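Local structure of response regulator aspartate phosphatase I (Bacillus subtilis subsp. subtilis, 4I1A) at residues 334-345 with 360-371. The protein dephosphorylates the sporulation phosphotransferase Spo0F and activates gene expression, excision and transfer of the mobile element ICEBs1. Sequence-based numbering, arbitrary orientation.
Sequences FADVENFSIEVA and YYRMSIEARRKI
Three aromatic rings each take an aliphatic group over one face in this antiparallel helix pair, which largely falls in the predicted sixth tetratricopeptide repeat. CB of A345 sits over the centre of the Y361 ring, 3.3 Å from its centroid; CG1 of V344 covers the Y360 ring 9° off its normal, while CB of S341 comes to that ring's edge. At the far end K370 lies across the F334 ring, CB above its centre and CD 3.4 Å from CE1. The axes approach to 8.0 Å at 164°. CB of A367 packs on CG1 of V337 (3.7 Å), and E338 fits as a knob among S364, A367, R368 and I371. Its chain, extended beyond CG, brings OE2 beside CD1 of I371. V337, Y360 and M363 also touch helix 318-330, and V344 helix 299-313, packing the pair on preceding helices of the array. No hydrogen bond forms between 334-345 and 360-371 themselves, but the Y361 hydroxyl is hydrogen-bonded to OD1 of D346, the next residue of the first helix. At the centre, OG of S341 donates a hydrogen bond to the carbonyl O of V337 (2.6 Å), which also accepts from S341 N, and that same OG abuts CB of S364 at 3.2 Å.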
# COMPACT_ATOMS: atom_id res chain seq x y z
N PHE A 334 5.21 -11.83 -4.80
CA PHE A 334 6.11 -11.51 -5.90
C PHE A 334 6.26 -10.01 -6.18
O PHE A 334 7.31 -9.57 -6.63
CB PHE A 334 5.69 -12.29 -7.14
CG PHE A 334 5.71 -13.78 -6.93
CD1 PHE A 334 6.88 -14.42 -6.57
CD2 PHE A 334 4.55 -14.54 -7.08
CE1 PHE A 334 6.91 -15.80 -6.36
CE2 PHE A 334 4.57 -15.91 -6.88
CZ PHE A 334 5.76 -16.55 -6.51
N ALA A 335 5.22 -9.23 -5.88
CA ALA A 335 5.31 -7.78 -5.98
C ALA A 335 6.40 -7.25 -5.03
O ALA A 335 7.30 -6.51 -5.45
CB ALA A 335 3.96 -7.11 -5.70
N ASP A 336 6.31 -7.65 -3.76
CA ASP A 336 7.36 -7.36 -2.77
C ASP A 336 8.73 -7.83 -3.21
O ASP A 336 9.70 -7.12 -3.05
CB ASP A 336 7.00 -7.98 -1.43
CG ASP A 336 5.84 -7.29 -0.77
OD1 ASP A 336 5.53 -6.15 -1.18
OD2 ASP A 336 5.25 -7.86 0.16
N VAL A 337 8.80 -9.03 -3.78
CA VAL A 337 10.08 -9.56 -4.26
C VAL A 337 10.62 -8.75 -5.43
O VAL A 337 11.82 -8.49 -5.52
CB VAL A 337 9.96 -11.05 -4.68
CG1 VAL A 337 11.23 -11.52 -5.42
CG2 VAL A 337 9.67 -11.93 -3.48
N GLU A 338 9.73 -8.36 -6.32
CA GLU A 338 10.12 -7.59 -7.48
C GLU A 338 10.62 -6.20 -7.08
O GLU A 338 11.71 -5.78 -7.45
CB GLU A 338 8.94 -7.47 -8.44
CG GLU A 338 9.22 -6.64 -9.67
CD GLU A 338 7.95 -6.10 -10.31
OE1 GLU A 338 7.97 -5.75 -11.51
OE2 GLU A 338 6.93 -6.00 -9.59
N ASN A 339 9.82 -5.49 -6.29
CA ASN A 339 10.19 -4.16 -5.86
C ASN A 339 11.43 -4.12 -4.96
O ASN A 339 12.33 -3.31 -5.20
CB ASN A 339 8.98 -3.47 -5.20
CG ASN A 339 7.83 -3.24 -6.19
OD1 ASN A 339 6.68 -3.10 -5.79
ND2 ASN A 339 8.16 -3.21 -7.49
N PHE A 340 11.49 -4.99 -3.96
CA PHE A 340 12.63 -5.00 -3.05
C PHE A 340 13.93 -5.45 -3.70
O PHE A 340 15.00 -4.91 -3.41
CB PHE A 340 12.34 -5.81 -1.79
CG PHE A 340 11.62 -5.04 -0.76
CD1 PHE A 340 12.32 -4.30 0.17
CD2 PHE A 340 10.23 -5.02 -0.73
CE1 PHE A 340 11.64 -3.55 1.14
CE2 PHE A 340 9.54 -4.28 0.23
CZ PHE A 340 10.25 -3.55 1.17
N SER A 341 13.84 -6.45 -4.58
CA SER A 341 15.05 -6.92 -5.24
C SER A 341 15.65 -5.87 -6.19
O SER A 341 16.88 -5.86 -6.44
CB SER A 341 14.79 -8.22 -6.00
OG SER A 341 13.87 -8.02 -7.05
N ILE A 342 14.81 -5.00 -6.74
CA ILE A 342 15.32 -3.89 -7.54
C ILE A 342 16.08 -2.90 -6.64
O ILE A 342 17.16 -2.42 -7.00
CB ILE A 342 14.19 -3.17 -8.31
CG1 ILE A 342 13.72 -4.03 -9.49
CG2 ILE A 342 14.65 -1.77 -8.77
CD1 ILE A 342 12.36 -3.52 -10.09
N GLU A 343 15.50 -2.58 -5.48
CA GLU A 343 16.16 -1.69 -4.53
C GLU A 343 17.50 -2.26 -4.09
O GLU A 343 18.49 -1.54 -3.97
CB GLU A 343 15.27 -1.46 -3.32
CG GLU A 343 13.98 -0.74 -3.63
CD GLU A 343 13.86 0.57 -2.90
OE1 GLU A 343 12.77 0.85 -2.36
OE2 GLU A 343 14.88 1.30 -2.86
N VAL A 344 17.52 -3.57 -3.87
CA VAL A 344 18.73 -4.25 -3.46
C VAL A 344 19.75 -4.26 -4.60
O VAL A 344 20.94 -4.01 -4.39
CB VAL A 344 18.43 -5.70 -2.96
CG1 VAL A 344 19.72 -6.44 -2.68
CG2 VAL A 344 17.58 -5.64 -1.70
N ALA A 345 19.26 -4.54 -5.81
CA ALA A 345 20.10 -4.48 -7.00
C ALA A 345 20.67 -3.09 -7.22
O ALA A 345 21.85 -2.96 -7.57
CB ALA A 345 19.33 -4.94 -8.23
N TYR A 360 20.33 -9.86 -8.37
CA TYR A 360 19.08 -9.31 -7.90
C TYR A 360 18.22 -8.68 -9.00
O TYR A 360 16.99 -8.67 -8.90
CB TYR A 360 19.32 -8.37 -6.70
CG TYR A 360 19.52 -9.17 -5.43
CD1 TYR A 360 18.41 -9.67 -4.73
CD2 TYR A 360 20.79 -9.46 -4.95
CE1 TYR A 360 18.57 -10.42 -3.60
CE2 TYR A 360 20.96 -10.21 -3.79
CZ TYR A 360 19.84 -10.69 -3.13
OH TYR A 360 19.98 -11.44 -1.99
N TYR A 361 18.85 -8.18 -10.06
CA TYR A 361 18.08 -7.75 -11.24
C TYR A 361 17.43 -8.98 -11.86
O TYR A 361 16.25 -8.93 -12.25
CB TYR A 361 18.93 -6.99 -12.28
CG TYR A 361 19.31 -5.58 -11.85
CD1 TYR A 361 18.33 -4.67 -11.44
CD2 TYR A 361 20.64 -5.16 -11.84
CE1 TYR A 361 18.67 -3.37 -11.04
CE2 TYR A 361 20.99 -3.86 -11.44
CZ TYR A 361 19.99 -2.98 -11.03
OH TYR A 361 20.31 -1.71 -10.61
N ARG A 362 18.17 -10.09 -11.91
CA ARG A 362 17.66 -11.35 -12.44
C ARG A 362 16.47 -11.82 -11.63
O ARG A 362 15.49 -12.30 -12.18
CB ARG A 362 18.72 -12.45 -12.43
CG ARG A 362 19.87 -12.20 -13.43
CD ARG A 362 20.79 -13.41 -13.57
NE ARG A 362 20.94 -13.76 -14.97
CZ ARG A 362 20.82 -14.98 -15.46
NH1 ARG A 362 20.58 -15.99 -14.64
NH2 ARG A 362 20.96 -15.19 -16.76
N MET A 363 16.55 -11.63 -10.32
CA MET A 363 15.48 -12.08 -9.45
C MET A 363 14.21 -11.27 -9.66
O MET A 363 13.11 -11.82 -9.65
CB MET A 363 15.89 -12.03 -7.98
CG MET A 363 14.93 -12.77 -7.08
SD MET A 363 15.62 -13.00 -5.46
CE MET A 363 15.39 -11.36 -4.91
N SER A 364 14.38 -9.97 -9.84
CA SER A 364 13.25 -9.09 -10.13
C SER A 364 12.57 -9.49 -11.44
O SER A 364 11.34 -9.41 -11.55
CB SER A 364 13.68 -7.63 -10.21
OG SER A 364 14.53 -7.43 -11.33
N ILE A 365 13.35 -9.91 -12.44
CA ILE A 365 12.78 -10.35 -13.72
C ILE A 365 11.86 -11.55 -13.50
O ILE A 365 10.72 -11.58 -13.98
CB ILE A 365 13.85 -10.79 -14.74
CG1 ILE A 365 14.92 -9.72 -14.96
CG2 ILE A 365 13.20 -11.20 -16.04
CD1 ILE A 365 14.43 -8.46 -15.51
N GLU A 366 12.40 -12.54 -12.80
CA GLU A 366 11.68 -13.77 -12.45
C GLU A 366 10.40 -13.48 -11.68
O GLU A 366 9.35 -14.05 -11.98
CB GLU A 366 12.59 -14.69 -11.63
CG GLU A 366 12.84 -16.05 -12.27
CD GLU A 366 11.58 -16.90 -12.35
OE1 GLU A 366 11.19 -17.48 -11.31
OE2 GLU A 366 10.99 -16.99 -13.46
N ALA A 367 10.49 -12.60 -10.67
CA ALA A 367 9.32 -12.24 -9.88
C ALA A 367 8.24 -11.62 -10.76
O ALA A 367 7.05 -11.93 -10.62
CB ALA A 367 9.69 -11.32 -8.74
N ARG A 368 8.66 -10.74 -11.67
CA ARG A 368 7.76 -10.09 -12.62
C ARG A 368 7.07 -11.15 -13.47
O ARG A 368 5.85 -11.13 -13.64
CB ARG A 368 8.53 -9.10 -13.50
CG ARG A 368 7.72 -8.39 -14.59
CD ARG A 368 8.48 -8.38 -15.95
NE ARG A 368 8.32 -9.63 -16.70
CZ ARG A 368 8.65 -9.79 -17.99
NH1 ARG A 368 9.15 -8.79 -18.69
NH2 ARG A 368 8.46 -10.97 -18.57
N ARG A 369 7.84 -12.09 -14.00
CA ARG A 369 7.28 -13.19 -14.78
C ARG A 369 6.24 -13.98 -13.99
O ARG A 369 5.21 -14.37 -14.52
CB ARG A 369 8.37 -14.11 -15.31
CG ARG A 369 9.19 -13.45 -16.42
CD ARG A 369 10.26 -14.36 -16.99
NE ARG A 369 10.85 -13.77 -18.20
CZ ARG A 369 12.15 -13.74 -18.47
NH1 ARG A 369 13.03 -14.27 -17.62
NH2 ARG A 369 12.58 -13.17 -19.59
N LYS A 370 6.50 -14.19 -12.70
CA LYS A 370 5.56 -14.92 -11.87
C LYS A 370 4.27 -14.14 -11.64
O LYS A 370 3.20 -14.74 -11.54
CB LYS A 370 6.22 -15.34 -10.55
CG LYS A 370 7.09 -16.58 -10.73
CD LYS A 370 7.84 -16.94 -9.47
CE LYS A 370 8.43 -18.34 -9.59
NZ LYS A 370 7.36 -19.37 -9.80
N ILE A 371 4.36 -12.82 -11.58
CA ILE A 371 3.16 -11.99 -11.49
C ILE A 371 2.29 -12.12 -12.76
O ILE A 371 1.10 -12.38 -12.66
CB ILE A 371 3.48 -10.50 -11.20
CG1 ILE A 371 4.15 -10.36 -9.83
CG2 ILE A 371 2.20 -9.64 -11.23
CD1 ILE A 371 4.63 -8.96 -9.53